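Local coordinates for protein tRNA (Adenine(22)-N(1))-methyltransferase (Mycoplasma capricolum subsp. capricolum, PDB 6QE6) that probably methylates N1 of adenine 22 in tRNA, using S-adenosyl-methionine as methyl donor and leaving S-adenosyl-homocysteine as product, at residues E159-W170 with F195-Y205. Sequence-based numbering, arbitrary orientation.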
loop_
_atom_site.group_PDB
_atom_site.type_symbol
_atom_site.label_atom_id
_atom_site.label_comp_id
_atom_site.label_asym_id
_atom_site.label_seq_id
_atom_site.Cartn_x
_atom_site.Cartn_y
_atom_site.Cartn_z
ATOM N N GLU A 159 -2.801 -7.987 4.952
ATOM C CA GLU A 159 -1.930 -7.979 3.796
ATOM C C GLU A 159 -2.496 -8.947 2.787
ATOM O O GLU A 159 -3.197 -9.899 3.144
ATOM C CB GLU A 159 -0.503 -8.403 4.110
ATOM C CG GLU A 159 0.200 -7.572 5.125
ATOM C CD GLU A 159 1.679 -7.940 5.203
ATOM O OE1 GLU A 159 2.118 -8.494 6.248
ATOM O OE2 GLU A 159 2.392 -7.682 4.203
ATOM N N SER A 160 -2.173 -8.688 1.519
ATOM C CA SER A 160 -2.461 -9.630 0.447
ATOM C C SER A 160 -1.601 -9.283 -0.764
ATOM O O SER A 160 -0.970 -8.221 -0.831
ATOM C CB SER A 160 -3.942 -9.631 0.099
ATOM O OG SER A 160 -4.141 -8.836 -1.028
ATOM N N PHE A 161 -1.583 -10.202 -1.726
ATOM C CA PHE A 161 -0.669 -10.128 -2.859
ATOM C C PHE A 161 -1.486 -10.275 -4.130
ATOM O O PHE A 161 -2.218 -11.259 -4.282
ATOM C CB PHE A 161 0.415 -11.215 -2.764
ATOM C CG PHE A 161 1.457 -11.141 -3.854
ATOM C CD1 PHE A 161 2.366 -10.083 -3.904
ATOM C CD2 PHE A 161 1.535 -12.136 -4.833
ATOM C CE1 PHE A 161 3.329 -10.011 -4.907
ATOM C CE2 PHE A 161 2.502 -12.084 -5.833
ATOM C CZ PHE A 161 3.396 -11.021 -5.872
ATOM N N ILE A 162 -1.355 -9.306 -5.037
ATOM C CA ILE A 162 -2.278 -9.123 -6.154
ATOM C C ILE A 162 -1.512 -9.120 -7.477
ATOM O O ILE A 162 -0.472 -8.457 -7.609
ATOM C CB ILE A 162 -3.077 -7.816 -6.000
ATOM C CG1 ILE A 162 -3.927 -7.849 -4.727
ATOM C CG2 ILE A 162 -3.915 -7.535 -7.241
ATOM C CD1 ILE A 162 -4.471 -6.499 -4.349
ATOM N N TYR A 163 -2.036 -9.845 -8.459
ATOM C CA TYR A 163 -1.556 -9.763 -9.830
ATOM C C TYR A 163 -2.595 -9.036 -10.677
ATOM O O TYR A 163 -3.757 -9.449 -10.715
ATOM C CB TYR A 163 -1.289 -11.155 -10.411
ATOM C CG TYR A 163 -1.117 -11.095 -11.906
ATOM C CD1 TYR A 163 0.111 -10.763 -12.469
ATOM C CD2 TYR A 163 -2.203 -11.317 -12.763
ATOM C CE1 TYR A 163 0.266 -10.675 -13.845
ATOM C CE2 TYR A 163 -2.062 -11.221 -14.143
ATOM C CZ TYR A 163 -0.828 -10.906 -14.683
ATOM O OH TYR A 163 -0.694 -10.819 -16.056
ATOM N N GLU A 164 -2.185 -7.968 -11.363
ATOM C CA GLU A 164 -3.075 -7.333 -12.330
ATOM C C GLU A 164 -2.265 -6.659 -13.429
ATOM O O GLU A 164 -1.259 -6.002 -13.154
ATOM C CB GLU A 164 -4.007 -6.309 -11.663
ATOM C CG GLU A 164 -4.918 -5.574 -12.655
ATOM C CD GLU A 164 -6.014 -4.740 -11.978
ATOM O OE1 GLU A 164 -5.815 -4.299 -10.821
ATOM O OE2 GLU A 164 -7.081 -4.528 -12.611
ATOM N N ASP A 165 -2.726 -6.825 -14.668
ATOM C CA ASP A 165 -2.151 -6.190 -15.866
ATOM C C ASP A 165 -0.646 -6.416 -15.973
ATOM O O ASP A 165 0.138 -5.484 -16.171
ATOM C CB ASP A 165 -2.473 -4.696 -15.908
ATOM C CG ASP A 165 -3.945 -4.409 -16.193
ATOM O OD1 ASP A 165 -4.676 -5.299 -16.699
ATOM O OD2 ASP A 165 -4.369 -3.268 -15.918
ATOM N N ASP A 166 -0.247 -7.679 -15.853
ATOM C CA ASP A 166 1.160 -8.071 -15.967
ATOM C C ASP A 166 2.043 -7.334 -14.955
ATOM O O ASP A 166 3.163 -6.930 -15.268
ATOM C CB ASP A 166 1.663 -7.861 -17.401
ATOM C CG ASP A 166 2.373 -9.087 -17.954
ATOM O OD1 ASP A 166 3.100 -9.765 -17.189
ATOM O OD2 ASP A 166 2.179 -9.390 -19.149
ATOM N N HIS A 167 1.530 -7.152 -13.733
ATOM C CA HIS A 167 2.234 -6.471 -12.649
ATOM C C HIS A 167 1.778 -7.038 -11.308
ATOM O O HIS A 167 0.617 -7.426 -11.139
ATOM C CB HIS A 167 1.981 -4.957 -12.652
ATOM C CG HIS A 167 2.822 -4.199 -13.626
ATOM N ND1 HIS A 167 2.505 -4.098 -14.965
ATOM C CD2 HIS A 167 3.964 -3.488 -13.456
ATOM C CE1 HIS A 167 3.418 -3.364 -15.580
ATOM N NE2 HIS A 167 4.316 -2.985 -14.687
ATOM N N TYR A 168 2.685 -7.045 -10.341
ATOM C CA TYR A 168 2.340 -7.452 -8.988
ATOM C C TYR A 168 2.194 -6.253 -8.059
ATOM O O TYR A 168 2.749 -5.171 -8.287
ATOM C CB TYR A 168 3.371 -8.431 -8.437
ATOM C CG TYR A 168 3.316 -9.712 -9.203
ATOM C CD1 TYR A 168 2.265 -10.593 -9.026
ATOM C CD2 TYR A 168 4.278 -10.016 -10.152
ATOM C CE1 TYR A 168 2.186 -11.771 -9.748
ATOM C CE2 TYR A 168 4.209 -11.193 -10.886
ATOM C CZ TYR A 168 3.162 -12.066 -10.676
ATOM O OH TYR A 168 3.086 -13.235 -11.395
ATOM N N TYR A 169 1.403 -6.459 -7.011
ATOM C CA TYR A 169 1.050 -5.401 -6.081
ATOM C C TYR A 169 0.997 -5.950 -4.663
ATOM O O TYR A 169 0.577 -7.090 -4.435
ATOM C CB TYR A 169 -0.293 -4.778 -6.436
ATOM C CG TYR A 169 -0.286 -4.094 -7.773
ATOM C CD1 TYR A 169 -0.622 -4.790 -8.936
ATOM C CD2 TYR A 169 0.052 -2.750 -7.875
ATOM C CE1 TYR A 169 -0.614 -4.171 -10.138
ATOM C CE2 TYR A 169 0.061 -2.122 -9.084
ATOM C CZ TYR A 169 -0.263 -2.835 -10.217
ATOM O OH TYR A 169 -0.254 -2.200 -11.435
ATOM N N TRP A 170 1.401 -5.114 -3.716
ATOM C CA TRP A 170 1.522 -5.499 -2.320
ATOM C C TRP A 170 0.534 -4.645 -1.540
ATOM O O TRP A 170 0.703 -3.426 -1.426
ATOM C CB TRP A 170 2.956 -5.307 -1.820
ATOM C CG TRP A 170 3.988 -6.332 -2.300
ATOM C CD1 TRP A 170 4.499 -7.367 -1.576
ATOM C CD2 TRP A 170 4.651 -6.381 -3.580
ATOM N NE1 TRP A 170 5.426 -8.066 -2.317
ATOM C CE2 TRP A 170 5.533 -7.486 -3.552
ATOM C CE3 TRP A 170 4.573 -5.612 -4.746
ATOM C CZ2 TRP A 170 6.342 -7.832 -4.645
ATOM C CZ3 TRP A 170 5.369 -5.948 -5.816
ATOM C CH2 TRP A 170 6.247 -7.054 -5.762
ATOM N N PHE A 195 -1.343 -13.957 6.776
ATOM C CA PHE A 195 -1.980 -13.481 5.558
ATOM C C PHE A 195 -1.549 -14.251 4.312
ATOM O O PHE A 195 -2.221 -14.147 3.274
ATOM C CB PHE A 195 -1.699 -11.981 5.369
ATOM C CG PHE A 195 -2.043 -11.136 6.581
ATOM C CD1 PHE A 195 -3.359 -11.019 7.022
ATOM C CD2 PHE A 195 -1.049 -10.459 7.282
ATOM C CE1 PHE A 195 -3.680 -10.246 8.148
ATOM C CE2 PHE A 195 -1.372 -9.675 8.416
ATOM C CZ PHE A 195 -2.686 -9.576 8.842
ATOM N N PHE A 196 -0.472 -15.042 4.383
ATOM C CA PHE A 196 0.042 -15.689 3.187
ATOM C C PHE A 196 0.169 -17.208 3.261
ATOM O O PHE A 196 0.605 -17.805 2.276
ATOM C CB PHE A 196 1.397 -15.071 2.802
ATOM C CG PHE A 196 1.299 -13.613 2.455
ATOM C CD1 PHE A 196 0.688 -13.211 1.271
ATOM C CD2 PHE A 196 1.762 -12.639 3.333
ATOM C CE1 PHE A 196 0.559 -11.856 0.963
ATOM C CE2 PHE A 196 1.644 -11.283 3.025
ATOM C CZ PHE A 196 1.035 -10.894 1.833
ATOM N N ASN A 197 -0.225 -17.849 4.366
ATOM C CA ASN A 197 -0.245 -19.311 4.433
ATOM C C ASN A 197 -0.976 -19.912 3.240
ATOM O O ASN A 197 -2.116 -19.538 2.941
ATOM C CB ASN A 197 -0.927 -19.793 5.720
ATOM C CG ASN A 197 -0.051 -19.657 6.936
ATOM O OD1 ASN A 197 1.134 -19.986 6.900
ATOM N ND2 ASN A 197 -0.633 -19.169 8.035
ATOM N N LYS A 198 -0.316 -20.871 2.575
ATOM C CA LYS A 198 -0.915 -21.647 1.488
ATOM C C LYS A 198 -1.232 -20.794 0.266
ATOM O O LYS A 198 -2.120 -21.143 -0.515
ATOM C CB LYS A 198 -2.191 -22.376 1.940
ATOM C CG LYS A 198 -2.090 -23.098 3.286
ATOM C CD LYS A 198 -1.049 -24.223 3.248
ATOM C CE LYS A 198 -1.291 -25.265 4.343
ATOM N NZ LYS A 198 -0.037 -25.980 4.708
ATOM N N ASN A 199 -0.526 -19.679 0.078
ATOM C CA ASN A 199 -0.841 -18.746 -1.008
ATOM C C ASN A 199 -0.016 -19.117 -2.239
ATOM O O ASN A 199 1.146 -18.717 -2.367
ATOM C CB ASN A 199 -0.584 -17.310 -0.568
ATOM C CG ASN A 199 -1.061 -16.290 -1.578
ATOM O OD1 ASN A 199 -0.803 -16.420 -2.776
ATOM N ND2 ASN A 199 -1.738 -15.249 -1.098
ATOM N N SER A 200 -0.631 -19.859 -3.169
ATOM C CA SER A 200 0.112 -20.354 -4.328
ATOM C C SER A 200 0.552 -19.230 -5.260
ATOM O O SER A 200 1.601 -19.341 -5.902
ATOM C CB SER A 200 -0.718 -21.388 -5.099
ATOM O OG SER A 200 -2.106 -21.080 -5.054
ATOM N N LEU A 201 -0.214 -18.145 -5.356
ATOM C CA LEU A 201 0.230 -17.023 -6.180
ATOM C C LEU A 201 1.547 -16.452 -5.652
ATOM O O LEU A 201 2.530 -16.326 -6.398
ATOM C CB LEU A 201 -0.858 -15.942 -6.241
ATOM C CG LEU A 201 -0.570 -14.704 -7.107
ATOM C CD1 LEU A 201 -0.482 -15.063 -8.593
ATOM C CD2 LEU A 201 -1.608 -13.607 -6.896
ATOM N N TYR A 202 1.595 -16.142 -4.349
ATOM C CA TYR A 202 2.779 -15.512 -3.762
ATOM C C TYR A 202 3.960 -16.477 -3.709
ATOM O O TYR A 202 5.113 -16.079 -3.928
ATOM C CB TYR A 202 2.444 -14.984 -2.357
ATOM C CG TYR A 202 3.496 -14.114 -1.726
ATOM C CD1 TYR A 202 4.151 -13.141 -2.458
ATOM C CD2 TYR A 202 3.830 -14.256 -0.378
ATOM C CE1 TYR A 202 5.125 -12.341 -1.879
ATOM C CE2 TYR A 202 4.805 -13.449 0.217
ATOM C CZ TYR A 202 5.449 -12.496 -0.542
ATOM O OH TYR A 202 6.416 -11.693 0.023
ATOM N N ILE A 203 3.702 -17.746 -3.396
ATOM C CA ILE A 203 4.788 -18.717 -3.405
ATOM C C ILE A 203 5.375 -18.828 -4.805
ATOM O O ILE A 203 6.599 -18.850 -4.983
ATOM C CB ILE A 203 4.302 -20.076 -2.867
ATOM C CG1 ILE A 203 3.966 -19.954 -1.377
ATOM C CG2 ILE A 203 5.361 -21.133 -3.075
ATOM C CD1 ILE A 203 3.205 -21.139 -0.827
ATOM N N SER A 204 4.510 -18.851 -5.820
ATOM C CA SER A 204 4.977 -18.912 -7.200
ATOM C C SER A 204 5.885 -17.730 -7.523
ATOM O O SER A 204 6.980 -17.898 -8.079
ATOM C CB SER A 204 3.778 -18.949 -8.134
ATOM O OG SER A 204 4.232 -19.057 -9.452
ATOM N N TYR A 205 5.454 -16.525 -7.136
ATOM C CA TYR A 205 6.269 -15.331 -7.325
ATOM C C TYR A 205 7.631 -15.461 -6.636
ATOM O O TYR A 205 8.657 -15.043 -7.189
ATOM C CB TYR A 205 5.506 -14.115 -6.800
ATOM C CG TYR A 205 6.300 -12.833 -6.844
ATOM C CD1 TYR A 205 6.276 -12.020 -7.979
ATOM C CD2 TYR A 205 7.070 -12.433 -5.762
ATOM C CE1 TYR A 205 6.997 -10.850 -8.033
ATOM C CE2 TYR A 205 7.800 -11.269 -5.807
ATOM C CZ TYR A 205 7.754 -10.478 -6.943
ATOM O OH TYR A 205 8.480 -9.310 -6.993
HETATM O O HOH W 1 -4.291 -12.421 2.610
HETATM O O HOH W 2 7.641 -9.760 -1.009
#
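Phe161 packs from strand 155-163 against Leu201, Tyr202 and Tyr205 in the first turns of helix 200-217, and following it outward shows how one aromatic side chain can organise an interface without a direct hydrogen bond. Its CB meets CE1 of Phe196 at 3.8 Å. With CG swung anti to the backbone N (chi1 -176°), the ring lies against Tyr202 and Tyr205. CG and CD2 lie under Tyr202 CD1, which sits over the ring centre in an edge-to-face pair with planes 50° apart; CD2 also has Leu201 CG beside it, at the ring edge. CE2 touches Tyr205 CB, and the tip, CZ, meets Tyr205 obliquely, 3.6 Å from Tyr205 CG. CE1 leans instead on a face of Trp170.

Tyr205 carries the cluster onward. Its CD1-CE1 edge points at the face of Tyr168, Tyr205 CE1 lying 3.5 Å from Tyr168 CD2, while the edge of the Trp170 six-membered ring turns toward the face of Tyr205 in an offset edge-to-face pair with planes at 82°. Polar groups are joined by water: one molecule accepts from Trp170 NE1 and makes a short contact, uncertain in length, to Tyr202 OH, which is also hydrogen-bonded to Phe190 O; another donates to the carbonyls of Glu159 and Phe195. Glu159 N lies over the centre of the Phe195 ring, and the Glu159 carboxylate is held by a salt bridge to Arg146 and by Ser192 N. Asn199 N-caps the helix, OD1 accepting from Tyr202 N at 2.9 Å. Phe161, Tyr168, Trp170, Tyr202 and Tyr205 form an aromatic cluster joining the antiparallel edge hairpin of the Rossmann-like methyltransferase sheet to the C-terminal helical region.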